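Local atomic coordinates of possible metal-dependent hydrolase (Veillonella parvula, PDB entry 3RPC), a protein that probably acts as a zinc-dependent hydrolase of the metallo-beta-lactamase superfamily, holding two zinc ions in its presumed active site. Residues 91-96 with 116-121; 60-65 with 84-89; 208-213 with 242-247; 177-182 with 214-219. All blocks are in the same frame, centred on the assembly; numbering follows the deposited sequence. Where two conformers were deposited one is given.

Contact 1: residues 91-96 with 116-121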
loop_
_atom_site.group_PDB
_atom_site.type_symbol
_atom_site.label_atom_id
_atom_site.label_comp_id
_atom_site.label_asym_id
_atom_site.label_seq_id
_atom_site.Cartn_x
_atom_site.Cartn_y
_atom_site.Cartn_z
ATOM N N PRO A 91 -6.851 -24.604 5.304
ATOM C CA PRO A 91 -6.887 -23.341 4.556
ATOM C C PRO A 91 -5.678 -22.470 4.912
ATOM O O PRO A 91 -5.372 -22.296 6.092
ATOM C CB PRO A 91 -8.175 -22.672 5.052
ATOM C CG PRO A 91 -9.012 -23.809 5.559
ATOM C CD PRO A 91 -8.036 -24.777 6.157
ATOM N N ILE A 92 -5.011 -21.940 3.890
ATOM C CA ILE A 92 -3.868 -21.046 4.061
ATOM C C ILE A 92 -4.230 -19.704 3.448
ATOM O O ILE A 92 -4.526 -19.632 2.263
ATOM C CB ILE A 92 -2.619 -21.571 3.324
ATOM C CG1 ILE A 92 -2.454 -23.089 3.511
ATOM C CG2 ILE A 92 -1.371 -20.797 3.752
ATOM C CD1 ILE A 92 -2.261 -23.536 4.964
ATOM N N PHE A 93 -4.188 -18.646 4.252
ATOM C CA PHE A 93 -4.518 -17.308 3.780
ATOM C C PHE A 93 -3.225 -16.595 3.431
ATOM O O PHE A 93 -2.286 -16.602 4.218
ATOM C CB PHE A 93 -5.276 -16.545 4.870
ATOM C CG PHE A 93 -6.668 -17.069 5.095
ATOM C CD1 PHE A 93 -7.722 -16.602 4.333
ATOM C CD2 PHE A 93 -6.915 -18.021 6.068
ATOM C CE1 PHE A 93 -9.005 -17.090 4.519
ATOM C CE2 PHE A 93 -8.202 -18.516 6.266
ATOM C CZ PHE A 93 -9.246 -18.043 5.494
ATOM N N VAL A 94 -3.182 -16.000 2.245
ATOM C CA VAL A 94 -1.966 -15.377 1.739
ATOM C C VAL A 94 -2.265 -13.998 1.153
ATOM O O VAL A 94 -3.424 -13.616 1.007
ATOM C CB VAL A 94 -1.288 -16.266 0.670
ATOM C CG1 VAL A 94 -0.954 -17.642 1.248
ATOM C CG2 VAL A 94 -2.176 -16.395 -0.575
ATOM N N GLN A 95 -1.214 -13.239 0.842
ATOM C CA GLN A 95 -1.380 -11.829 0.452
ATOM C C GLN A 95 -1.579 -11.561 -1.035
ATOM O O GLN A 95 -2.105 -10.517 -1.409
ATOM C CB GLN A 95 -0.176 -10.997 0.935
ATOM C CG GLN A 95 1.090 -11.270 0.149
ATOM C CD GLN A 95 2.284 -10.447 0.608
ATOM O OE1 GLN A 95 2.141 -9.316 1.085
ATOM N NE2 GLN A 95 3.472 -11.008 0.443
ATOM N N ASN A 96 -1.158 -12.487 -1.890
ATOM C CA ASN A 96 -1.152 -12.211 -3.318
ATOM C C ASN A 96 -1.007 -13.501 -4.121
ATOM O O ASN A 96 -0.831 -14.581 -3.553
ATOM C CB ASN A 96 -0.071 -11.178 -3.687
ATOM C CG ASN A 96 1.346 -11.666 -3.414
ATOM O OD1 ASN A 96 1.605 -12.867 -3.340
ATOM N ND2 ASN A 96 2.275 -10.723 -3.249
ATOM N N GLU A 116 -8.964 -8.171 -0.628
ATOM C CA GLU A 116 -9.428 -7.075 0.215
ATOM C C GLU A 116 -9.804 -7.645 1.571
ATOM O O GLU A 116 -9.160 -7.353 2.574
ATOM C CB GLU A 116 -10.656 -6.394 -0.376
ATOM C CG GLU A 116 -10.412 -5.551 -1.591
ATOM C CD GLU A 116 -11.676 -4.833 -2.024
ATOM O OE1 GLU A 116 -12.777 -5.303 -1.660
ATOM O OE2 GLU A 116 -11.573 -3.804 -2.717
ATOM N N SER A 117 -10.856 -8.459 1.591
ATOM C CA SER A 117 -11.244 -9.173 2.798
ATOM C C SER A 117 -11.829 -10.525 2.420
ATOM O O SER A 117 -12.317 -10.707 1.297
ATOM C CB SER A 117 -12.264 -8.369 3.614
ATOM O OG SER A 117 -13.511 -8.255 2.938
ATOM N N LEU A 118 -11.746 -11.472 3.344
ATOM C CA LEU A 118 -12.407 -12.765 3.182
ATOM C C LEU A 118 -13.106 -13.100 4.484
ATOM O O LEU A 118 -12.738 -12.587 5.546
ATOM C CB LEU A 118 -11.395 -13.870 2.859
ATOM C CG LEU A 118 -10.683 -13.780 1.506
ATOM C CD1 LEU A 118 -9.639 -14.865 1.374
ATOM C CD2 LEU A 118 -11.683 -13.832 0.344
ATOM N N GLU A 119 -14.126 -13.944 4.405
ATOM C CA GLU A 119 -14.784 -14.426 5.607
ATOM C C GLU A 119 -14.414 -15.881 5.850
ATOM O O GLU A 119 -14.260 -16.666 4.910
ATOM C CB GLU A 119 -16.302 -14.265 5.498
ATOM C CG GLU A 119 -17.022 -14.344 6.834
ATOM C CD GLU A 119 -18.285 -13.501 6.867
ATOM O OE1 GLU A 119 -18.563 -12.804 5.867
ATOM O OE2 GLU A 119 -18.994 -13.531 7.895
ATOM N N PHE A 120 -14.263 -16.234 7.117
ATOM C CA PHE A 120 -13.923 -17.597 7.484
ATOM C C PHE A 120 -14.551 -17.901 8.828
ATOM O O PHE A 120 -14.169 -17.314 9.840
ATOM C CB PHE A 120 -12.398 -17.764 7.567
ATOM C CG PHE A 120 -11.955 -19.177 7.831
ATOM C CD1 PHE A 120 -12.114 -20.157 6.862
ATOM C CD2 PHE A 120 -11.381 -19.531 9.044
ATOM C CE1 PHE A 120 -11.714 -21.462 7.100
ATOM C CE2 PHE A 120 -10.968 -20.836 9.286
ATOM C CZ PHE A 120 -11.140 -21.806 8.315
ATOM N N ASN A 121 -15.533 -18.798 8.837
ATOM C CA ASN A 121 -16.165 -19.204 10.084
ATOM C C ASN A 121 -16.640 -18.029 10.938
ATOM O O ASN A 121 -16.508 -18.047 12.166
ATOM C CB ASN A 121 -15.225 -20.104 10.894
ATOM C CG ASN A 121 -14.894 -21.395 10.178
ATOM O OD1 ASN A 121 -15.645 -21.854 9.318
ATOM N ND2 ASN A 121 -13.765 -21.998 10.539
#
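Phe93 and Phe120 meet in a T-shaped, edge-to-face pair: the far edge of Phe93 is turned to one face of Phe120, with ring centroids 5.4 Å apart and planes at 76°. Phe93 CZ leads, lying 3.8 Å from Phe120 CG, while Phe93 CE2 sits over the same ring near its rim. Phe120 presents this face because its CG stands anti to the backbone N (chi1 -175°). The amide of Asn121 takes the opposite face, its ND2 3.2 Å above the ring plane and displaced toward the rim, so the Phe120 ring is sandwiched between an aromatic edge and an amide nitrogen. A second edge of Phe93 is occupied by Leu118, whose CD1 lies near the ring plane, 3.9 Å from Phe93 CE1. The contact bridges the two layers of the metallo-beta-lactamase sandwich. Strand 92-94 lies between 67-69 and 111-113 in one sheet, and strand 117-120 is the outermost strand of the other; no hydrogen bond links the two segments, and apolar side chains do the work. Ala67 and Arg112, from the strands flanking 92-94, also touch both phenylalanines. Pro91 CG comes within 3.9 Å of Phe120 CE1, the two side chains crossing at about a right angle. Beyond Leu118, Glu116 OE1 hydrogen-bonds Thr97 OG1 of the second subunit.

Contact 2: residues 60-65 with 84-89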
loop_
_atom_site.group_PDB
_atom_site.type_symbol
_atom_site.label_atom_id
_atom_site.label_comp_id
_atom_site.label_asym_id
_atom_site.label_seq_id
_atom_site.Cartn_x
_atom_site.Cartn_y
_atom_site.Cartn_z
ATOM N N ASP A 60 1.598 -30.376 20.029
ATOM C CA ASP A 60 0.856 -29.351 20.755
ATOM C C ASP A 60 0.695 -28.104 19.897
ATOM O O ASP A 60 -0.345 -27.451 19.924
ATOM C CB ASP A 60 1.534 -29.018 22.086
ATOM C CG ASP A 60 1.277 -30.074 23.147
ATOM O OD1 ASP A 60 1.768 -29.915 24.284
ATOM O OD2 ASP A 60 0.575 -31.064 22.843
ATOM N N LEU A 61 1.722 -27.788 19.122
ATOM C CA LEU A 61 1.661 -26.617 18.252
ATOM C C LEU A 61 0.537 -26.775 17.237
ATOM O O LEU A 61 -0.253 -25.856 17.020
ATOM C CB LEU A 61 3.005 -26.411 17.550
ATOM C CG LEU A 61 3.190 -25.140 16.709
ATOM C CD1 LEU A 61 4.668 -24.792 16.606
ATOM C CD2 LEU A 61 2.578 -25.297 15.335
ATOM N N LEU A 62 0.444 -27.949 16.620
ATOM C CA LEU A 62 -0.489 -28.119 15.512
ATOM C C LEU A 62 -1.903 -28.500 15.940
ATOM O O LEU A 62 -2.834 -28.385 15.150
ATOM C CB LEU A 62 0.037 -29.175 14.537
ATOM C CG LEU A 62 1.345 -28.847 13.818
ATOM C CD1 LEU A 62 1.819 -30.050 13.018
ATOM C CD2 LEU A 62 1.171 -27.627 12.929
ATOM N N SER A 63 -2.057 -28.936 17.189
ATOM C CA SER A 63 -3.277 -29.620 17.639
ATOM C C SER A 63 -4.614 -29.060 17.130
ATOM O O SER A 63 -5.325 -29.730 16.371
ATOM C CB SER A 63 -3.296 -29.770 19.170
ATOM O OG SER A 63 -2.944 -28.561 19.825
ATOM N N ASN A 64 -4.961 -27.850 17.555
ATOM C CA ASN A 64 -6.277 -27.280 17.253
ATOM C C ASN A 64 -6.265 -26.208 16.169
ATOM O O ASN A 64 -7.151 -25.348 16.123
ATOM C CB ASN A 64 -6.914 -26.702 18.521
ATOM C CG ASN A 64 -7.578 -27.762 19.378
ATOM O OD1 ASN A 64 -8.374 -28.567 18.886
ATOM N ND2 ASN A 64 -7.253 -27.770 20.669
ATOM N N VAL A 65 -5.270 -26.259 15.293
ATOM C CA VAL A 65 -5.183 -25.276 14.211
ATOM C C VAL A 65 -6.291 -25.498 13.175
ATOM O O VAL A 65 -6.475 -26.618 12.683
ATOM C CB VAL A 65 -3.785 -25.296 13.551
ATOM C CG1 VAL A 65 -3.744 -24.385 12.332
ATOM C CG2 VAL A 65 -2.719 -24.880 14.558
ATOM N N ASN A 84 6.458 -28.934 5.690
ATOM C CA ASN A 84 6.446 -30.392 5.823
ATOM C C ASN A 84 5.645 -30.905 7.015
ATOM O O ASN A 84 5.429 -32.114 7.142
ATOM C CB ASN A 84 7.881 -30.919 5.904
ATOM C CG ASN A 84 8.648 -30.734 4.603
ATOM O OD1 ASN A 84 8.078 -30.807 3.513
ATOM N ND2 ASN A 84 9.950 -30.504 4.715
ATOM N N SER A 85 5.205 -29.997 7.881
ATOM C CA SER A 85 4.534 -30.372 9.125
ATOM C C SER A 85 3.042 -30.057 9.109
ATOM O O SER A 85 2.241 -30.789 9.681
ATOM C CB SER A 85 5.183 -29.666 10.318
ATOM O OG SER A 85 6.552 -30.019 10.462
ATOM N N ILE A 86 2.670 -28.956 8.464
ATOM C CA ILE A 86 1.274 -28.527 8.438
ATOM C C ILE A 86 0.431 -29.362 7.465
ATOM O O ILE A 86 0.806 -29.529 6.311
ATOM C CB ILE A 86 1.182 -27.029 8.062
ATOM C CG1 ILE A 86 1.983 -26.189 9.061
ATOM C CG2 ILE A 86 -0.278 -26.582 7.983
ATOM C CD1 ILE A 86 2.200 -24.748 8.615
ATOM N N PRO A 87 -0.711 -29.899 7.934
ATOM C CA PRO A 87 -1.579 -30.669 7.034
ATOM C C PRO A 87 -1.918 -29.884 5.768
ATOM O O PRO A 87 -2.288 -28.703 5.836
ATOM C CB PRO A 87 -2.832 -30.921 7.881
ATOM C CG PRO A 87 -2.331 -30.937 9.271
ATOM C CD PRO A 87 -1.202 -29.915 9.323
ATOM N N LYS A 88 -1.773 -30.542 4.621
ATOM C CA LYS A 88 -1.899 -29.893 3.323
ATOM C C LYS A 88 -3.318 -29.423 3.038
ATOM O O LYS A 88 -3.538 -28.631 2.122
ATOM C CB LYS A 88 -1.457 -30.840 2.204
ATOM C CG LYS A 88 -0.034 -31.353 2.326
ATOM C CD LYS A 88 0.994 -30.229 2.304
ATOM C CE LYS A 88 2.392 -30.813 2.172
ATOM N NZ LYS A 88 3.440 -29.772 2.122
ATOM N N SER A 89 -4.277 -29.917 3.810
ATOM C CA SER A 89 -5.671 -29.581 3.565
ATOM C C SER A 89 -6.165 -28.363 4.358
ATOM O O SER A 89 -7.281 -27.898 4.134
ATOM C CB SER A 89 -6.562 -30.794 3.844
ATOM O OG SER A 89 -6.392 -31.215 5.179
#
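Leu62 swings its CG anti to its own carbonyl carbon (chi1 -64°), and an extended chi2 of 173° carries CD1 onward to the backbone of Ser85. Ile86 has a similar first torsion, chi1 -58°, which sets its CG1 near the other methyl of Leu62. The leucine therefore forks: CD1 rests 3.4 Å from Ser85 O and 4.3 Å from Ser85 CB, while CD2 lies 4.2 Å from Ile86 CG1. No hydrogen bond joins the segments, and the contact is van der Waals packing centred on one side chain. The hydroxyl of Ser85 is engaged within its own helix, bonded to Thr81 O. Two short helices, 58-62 and 80-85, thus meet near their C-terminal ends, each leading back to a neighbouring parallel strand, 67-69 and 92-94 respectively. Helix 80-85 belongs to the beta-alpha-beta crossover between those strands; ahead of it in the same connection come the zinc ligands His72, His74, Asp76 and His77, the HxHxDH signature of the superfamily. Past Leu62 the chain reverses in a type I turn closed by Val65 N to Leu62 O at 3.2 Å. Ser63 OG donates to Asp60 O at 2.8 Å, reaching that carbonyl from above its plane. Leu25 of strand 22-26 touches Leu61, Val65 and Ile86, and Lys16 NZ hydrogen-bonds Leu61 O.

Contact 3: residues 208-213 with 242-247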
loop_
_atom_site.group_PDB
_atom_site.type_symbol
_atom_site.label_atom_id
_atom_site.label_comp_id
_atom_site.label_asym_id
_atom_site.label_seq_id
_atom_site.Cartn_x
_atom_site.Cartn_y
_atom_site.Cartn_z
ATOM N N LYS A 208 10.407 2.894 19.110
ATOM C CA LYS A 208 9.770 4.156 18.727
ATOM C C LYS A 208 8.314 3.931 18.333
ATOM O O LYS A 208 7.418 4.707 18.693
ATOM C CB LYS A 208 10.522 4.817 17.578
ATOM C CG LYS A 208 10.073 6.228 17.276
ATOM C CD LYS A 208 10.994 6.885 16.249
ATOM C CE LYS A 208 12.468 6.700 16.607
ATOM N NZ LYS A 208 12.897 7.503 17.786
ATOM N N ASP A 209 8.080 2.856 17.584
ATOM C CA ASP A 209 6.739 2.505 17.134
ATOM C C ASP A 209 5.826 2.078 18.273
ATOM O O ASP A 209 4.630 2.362 18.257
ATOM C CB ASP A 209 6.835 1.416 16.068
ATOM C CG ASP A 209 7.808 1.798 14.976
ATOM O OD1 ASP A 209 7.393 2.545 14.068
ATOM O OD2 ASP A 209 9.000 1.427 15.058
ATOM N N ILE A 210 6.383 1.388 19.263
ATOM C CA ILE A 210 5.583 1.010 20.411
ATOM C C ILE A 210 5.081 2.255 21.131
ATOM O O ILE A 210 3.913 2.348 21.488
ATOM C CB ILE A 210 6.383 0.132 21.381
ATOM C CG1 ILE A 210 6.802 -1.165 20.695
ATOM C CG2 ILE A 210 5.575 -0.146 22.655
ATOM C CD1 ILE A 210 7.607 -2.091 21.604
ATOM N N GLY A 211 5.966 3.224 21.344
ATOM C CA GLY A 211 5.551 4.438 22.017
ATOM C C GLY A 211 4.473 5.145 21.211
ATOM O O GLY A 211 3.489 5.647 21.768
ATOM N N ARG A 212 4.648 5.169 19.892
ATOM C CA ARG A 212 3.708 5.884 19.030
ATOM C C ARG A 212 2.366 5.171 19.025
ATOM O O ARG A 212 1.313 5.813 18.985
ATOM C CB ARG A 212 4.260 6.005 17.605
ATOM C CG ARG A 212 3.469 6.954 16.710
ATOM C CD ARG A 212 4.058 7.032 15.305
ATOM N NE ARG A 212 5.477 7.400 15.331
ATOM C CZ ARG A 212 6.458 6.581 14.960
ATOM N NH1 ARG A 212 6.179 5.362 14.501
ATOM N NH2 ARG A 212 7.721 6.981 15.028
HETATM N N MSE A 213 2.397 3.843 19.074
HETATM C CA MSE A 213 1.151 3.084 19.061
HETATM C C MSE A 213 0.318 3.353 20.310
HETATM O O MSE A 213 -0.918 3.391 20.257
HETATM C CB MSE A 213 1.416 1.575 18.937
HETATM C CG MSE A 213 0.173 0.734 18.650
HETATM SE SE MSE A 213 -0.543 1.151 16.878
HETATM C CE MSE A 213 0.759 0.274 15.785
ATOM N N LYS A 242 12.743 -2.482 29.055
ATOM C CA LYS A 242 13.330 -1.275 29.639
ATOM C C LYS A 242 12.586 -0.033 29.146
ATOM O O LYS A 242 12.272 0.880 29.915
ATOM C CB LYS A 242 14.816 -1.165 29.274
ATOM C CG LYS A 242 15.501 0.065 29.894
ATOM C CD LYS A 242 17.025 0.039 29.748
ATOM C CE LYS A 242 17.470 0.120 28.294
ATOM N NZ LYS A 242 18.966 0.334 28.201
ATOM N N PHE A 243 12.290 -0.017 27.857
ATOM C CA PHE A 243 11.651 1.127 27.234
ATOM C C PHE A 243 10.247 1.334 27.786
ATOM O O PHE A 243 9.870 2.457 28.138
ATOM C CB PHE A 243 11.613 0.914 25.718
ATOM C CG PHE A 243 10.886 1.987 24.960
ATOM C CD1 PHE A 243 11.541 3.141 24.580
ATOM C CD2 PHE A 243 9.555 1.817 24.611
ATOM C CE1 PHE A 243 10.869 4.128 23.865
ATOM C CE2 PHE A 243 8.872 2.809 23.902
ATOM C CZ PHE A 243 9.536 3.954 23.527
ATOM N N ILE A 244 9.447 0.275 27.835
ATOM C CA ILE A 244 8.076 0.445 28.305
ATOM C C ILE A 244 8.012 0.767 29.800
ATOM O O ILE A 244 7.136 1.508 30.250
ATOM C CB ILE A 244 7.152 -0.746 27.916
ATOM C CG1 ILE A 244 7.603 -2.052 28.579
ATOM C CG2 ILE A 244 7.101 -0.873 26.380
ATOM C CD1 ILE A 244 6.707 -3.254 28.235
ATOM N N LYS A 245 8.947 0.221 30.573
ATOM C CA LYS A 245 9.033 0.595 31.977
ATOM C C LYS A 245 9.378 2.082 32.130
ATOM O O LYS A 245 8.688 2.821 32.839
ATOM C CB LYS A 245 10.072 -0.270 32.701
ATOM C CG LYS A 245 10.136 -0.032 34.199
ATOM C CD LYS A 245 11.093 -1.023 34.861
ATOM C CE LYS A 245 11.280 -0.711 36.335
ATOM N NZ LYS A 245 9.993 -0.767 37.075
ATOM N N GLY A 246 10.422 2.532 31.440
ATOM C CA GLY A 246 10.870 3.912 31.572
ATOM C C GLY A 246 9.845 4.929 31.094
ATOM O O GLY A 246 9.849 6.076 31.546
ATOM N N ASN A 247 8.975 4.519 30.174
ATOM C CA ASN A 247 7.924 5.393 29.666
ATOM C C ASN A 247 6.566 5.196 30.326
ATOM O O ASN A 247 5.574 5.818 29.926
ATOM C CB ASN A 247 7.797 5.269 28.151
ATOM C CG ASN A 247 8.909 5.975 27.432
ATOM O OD1 ASN A 247 9.006 7.202 27.498
ATOM N ND2 ASN A 247 9.764 5.220 26.756
#
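Phe243 points its ring edge-on at the backbone of Gly211: CE2 lies 3.9 Å from Gly211 N, with the nitrogen near the ring plane. With CG anti to the backbone N (chi1 176°), the ring of Phe243 reaches across to helix 208-213, where the glycine offers only backbone at the nearest approach. Ile210 CB comes to the same ring obliquely, 4.4 Å from Phe243 CE2. One face of the ring is occupied by Asn247, whose ND2 hovers 3.3 Å above the plane toward the rim while donating to Phe243 O at 3.1 Å. That carbonyl also accepts from Asn247 N, on the opposite face of its plane, and the helix end is tied down twice. Deeper in, Ile210 and Ile244 cross obliquely and touch through their branch methyls, CG2 to CG2 at 4.1 Å. The axes of segments 208-213 and 242-246 come within 10.6 Å, their directions inclined at 37°. Both isoleucines rest on Val253 of strand 253-254, so the two helices lie side by side against the sheet that includes strands 186-190, 221-225 and 253-254, with Met213 packed over Ile187 and Met189.

Contact 4: residues 177-182 with 214-219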
loop_
_atom_site.group_PDB
_atom_site.type_symbol
_atom_site.label_atom_id
_atom_site.label_comp_id
_atom_site.label_asym_id
_atom_site.label_seq_id
_atom_site.Cartn_x
_atom_site.Cartn_y
_atom_site.Cartn_z
ATOM N N LYS A 177 -3.925 4.259 8.351
ATOM C CA LYS A 177 -5.199 3.911 7.726
ATOM C C LYS A 177 -5.894 2.775 8.457
ATOM O O LYS A 177 -7.075 2.887 8.792
ATOM C CB LYS A 177 -5.004 3.552 6.252
ATOM C CG LYS A 177 -4.797 4.768 5.353
ATOM C CD LYS A 177 -4.366 4.334 3.963
ATOM C CE LYS A 177 -4.257 5.514 2.996
ATOM N NZ LYS A 177 -4.019 4.997 1.608
ATOM N N ALA A 178 -5.168 1.689 8.719
ATOM C CA ALA A 178 -5.786 0.553 9.391
ATOM C C ALA A 178 -6.255 0.929 10.791
ATOM O O ALA A 178 -7.347 0.539 11.212
ATOM C CB ALA A 178 -4.835 -0.631 9.441
ATOM N N LEU A 179 -5.435 1.690 11.508
ATOM C CA LEU A 179 -5.762 2.074 12.876
ATOM C C LEU A 179 -7.048 2.893 12.948
ATOM O O LEU A 179 -7.907 2.650 13.796
ATOM C CB LEU A 179 -4.598 2.859 13.506
ATOM C CG LEU A 179 -3.332 2.040 13.794
ATOM C CD1 LEU A 179 -2.191 2.947 14.244
ATOM C CD2 LEU A 179 -3.581 0.958 14.836
ATOM N N LEU A 180 -7.187 3.869 12.055
ATOM C CA LEU A 180 -8.352 4.736 12.108
ATOM C C LEU A 180 -9.602 4.052 11.546
ATOM O O LEU A 180 -10.698 4.194 12.091
ATOM C CB LEU A 180 -8.066 6.050 11.374
ATOM C CG LEU A 180 -9.198 7.084 11.387
ATOM C CD1 LEU A 180 -9.494 7.565 12.803
ATOM C CD2 LEU A 180 -8.852 8.261 10.488
ATOM N N ARG A 181 -9.439 3.294 10.468
ATOM C CA ARG A 181 -10.589 2.665 9.825
ATOM C C ARG A 181 -11.210 1.553 10.654
ATOM O O ARG A 181 -12.430 1.406 10.685
ATOM C CB ARG A 181 -10.211 2.136 8.443
ATOM C CG ARG A 181 -9.907 3.247 7.470
ATOM C CD ARG A 181 -9.198 2.759 6.229
ATOM N NE ARG A 181 -8.810 3.900 5.398
ATOM C CZ ARG A 181 -8.243 3.798 4.203
ATOM N NH1 ARG A 181 -7.983 2.603 3.692
ATOM N NH2 ARG A 181 -7.925 4.900 3.527
ATOM N N PHE A 182 -10.373 0.774 11.333
ATOM C CA PHE A 182 -10.852 -0.441 11.992
ATOM C C PHE A 182 -10.745 -0.420 13.516
ATOM O O PHE A 182 -11.241 -1.330 14.189
ATOM C CB PHE A 182 -10.147 -1.667 11.397
ATOM C CG PHE A 182 -10.245 -1.731 9.904
ATOM C CD1 PHE A 182 -11.477 -1.876 9.293
ATOM C CD2 PHE A 182 -9.113 -1.617 9.107
ATOM C CE1 PHE A 182 -11.582 -1.909 7.913
ATOM C CE2 PHE A 182 -9.210 -1.657 7.732
ATOM C CZ PHE A 182 -10.446 -1.802 7.134
ATOM N N VAL A 214 0.990 3.520 21.443
ATOM C CA VAL A 214 0.299 3.774 22.695
ATOM C C VAL A 214 -0.380 5.144 22.669
ATOM O O VAL A 214 -1.480 5.311 23.200
ATOM C CB VAL A 214 1.259 3.658 23.893
ATOM C CG1 VAL A 214 0.611 4.206 25.154
ATOM C CG2 VAL A 214 1.684 2.194 24.083
ATOM N N VAL A 215 0.270 6.112 22.028
ATOM C CA VAL A 215 -0.328 7.432 21.863
ATOM C C VAL A 215 -1.526 7.353 20.923
ATOM O O VAL A 215 -2.586 7.929 21.195
ATOM C CB VAL A 215 0.685 8.443 21.313
ATOM C CG1 VAL A 215 -0.002 9.763 20.967
ATOM C CG2 VAL A 215 1.809 8.664 22.322
ATOM N N ARG A 216 -1.372 6.628 19.821
ATOM C CA ARG A 216 -2.455 6.572 18.837
ATOM C C ARG A 216 -3.676 5.816 19.348
ATOM O O ARG A 216 -4.810 6.223 19.101
ATOM C CB ARG A 216 -1.982 5.971 17.509
ATOM C CG ARG A 216 -2.923 6.246 16.337
ATOM C CD ARG A 216 -2.826 7.691 15.847
ATOM N NE ARG A 216 -1.573 7.932 15.146
ATOM C CZ ARG A 216 -0.529 8.575 15.660
ATOM N NH1 ARG A 216 0.574 8.722 14.945
ATOM N NH2 ARG A 216 -0.589 9.077 16.891
ATOM N N LYS A 217 -3.435 4.729 20.078
ATOM C CA LYS A 217 -4.500 3.853 20.547
ATOM C C LYS A 217 -4.339 3.565 22.033
ATOM O O LYS A 217 -3.915 2.475 22.420
ATOM C CB LYS A 217 -4.495 2.545 19.749
ATOM C CG LYS A 217 -4.853 2.730 18.279
ATOM C CD LYS A 217 -6.299 3.204 18.134
ATOM C CE LYS A 217 -6.718 3.299 16.683
ATOM N NZ LYS A 217 -8.029 3.996 16.537
ATOM N N PRO A 218 -4.674 4.554 22.880
ATOM C CA PRO A 218 -4.435 4.441 24.325
ATOM C C PRO A 218 -5.212 3.319 25.009
ATOM O O PRO A 218 -4.850 2.927 26.117
ATOM C CB PRO A 218 -4.913 5.795 24.870
ATOM C CG PRO A 218 -4.932 6.702 23.700
ATOM C CD PRO A 218 -5.242 5.862 22.511
ATOM N N GLU A 219 -6.265 2.812 24.378
ATOM C CA GLU A 219 -7.058 1.766 25.010
ATOM C C GLU A 219 -6.775 0.371 24.460
ATOM O O GLU A 219 -7.328 -0.610 24.947
ATOM C CB GLU A 219 -8.552 2.076 24.893
ATOM C CG GLU A 219 -8.957 3.311 25.682
ATOM C CD GLU A 219 -10.049 4.109 24.997
ATOM O OE1 GLU A 219 -9.830 5.314 24.746
ATOM O OE2 GLU A 219 -11.124 3.535 24.710
#
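Lys217 and Leu179 slide past each other in opposite directions, the lysine chain running along the leucine until its ammonium arrives at the Leu179 carbonyl. Lys217 starts with CG anti to its carbonyl carbon, bends at chi2 (-65°) and is extended from there, which lays its methylenes against the leucine: CG is 4.1 Å from Leu179 CD2, and CE is 3.8 Å from Leu179 CB. At the end, Lys217 NZ makes a weak hydrogen bond of 3.1 Å to Leu179 O in the last turn of helix 173-182. The same nitrogen has a stronger partner in Asp183 OD1, a salt bridge just beyond that helix. Arg216 takes a different shape. Its CG is anti to the backbone N, and bends at chi2 (75°) and chi3 (72°) fold the rest of the chain. The side chain crosses Leu179 at about a right angle, CG lying 4.0 Å from Leu179 CD1, and its NE forms a salt bridge with Glu176 OE1, one turn earlier in helix 173-182. Leu179 also packs on Trp171, Pro184 and Tyr164. This region takes part in the interface with the second subunit: Lys177 and Arg181 both form salt bridges with Asp149 of that subunit, and Arg216 packs on its Ala139. Helices 173-182 and 207-216 are thus joined by two long basic side chains that give their aliphatic parts to a leucine and their charges to acids near either end of one helix; the partly negative C-terminal end of helix 173-182 probably adds to the hold on Lys217.

Along the chain contact 2 comes first, then contact 1, then contacts 4 and 3, whose segments alternate. Contacts 2 and 1 adjoin in sequence, with centres about 18 Å apart; contact 2 closes before contact 1 opens, and strand 92-94 follows helix 80-85. Contact 1 joins the two sheets, whereas contacts 3 and 4 belong to the helical layer on the second sheet. These last two share helix 207-216 and touch through Met213 SE (a selenomethionine) and Leu179 CD1, 3.6 Å apart. Contacts 2 and 3, centres about 35 Å apart, are on opposite sides of the chain's centre. Contacts 1 and 4, centres about 23 Å apart, both reach the second subunit, so it meets the chain at more than one place.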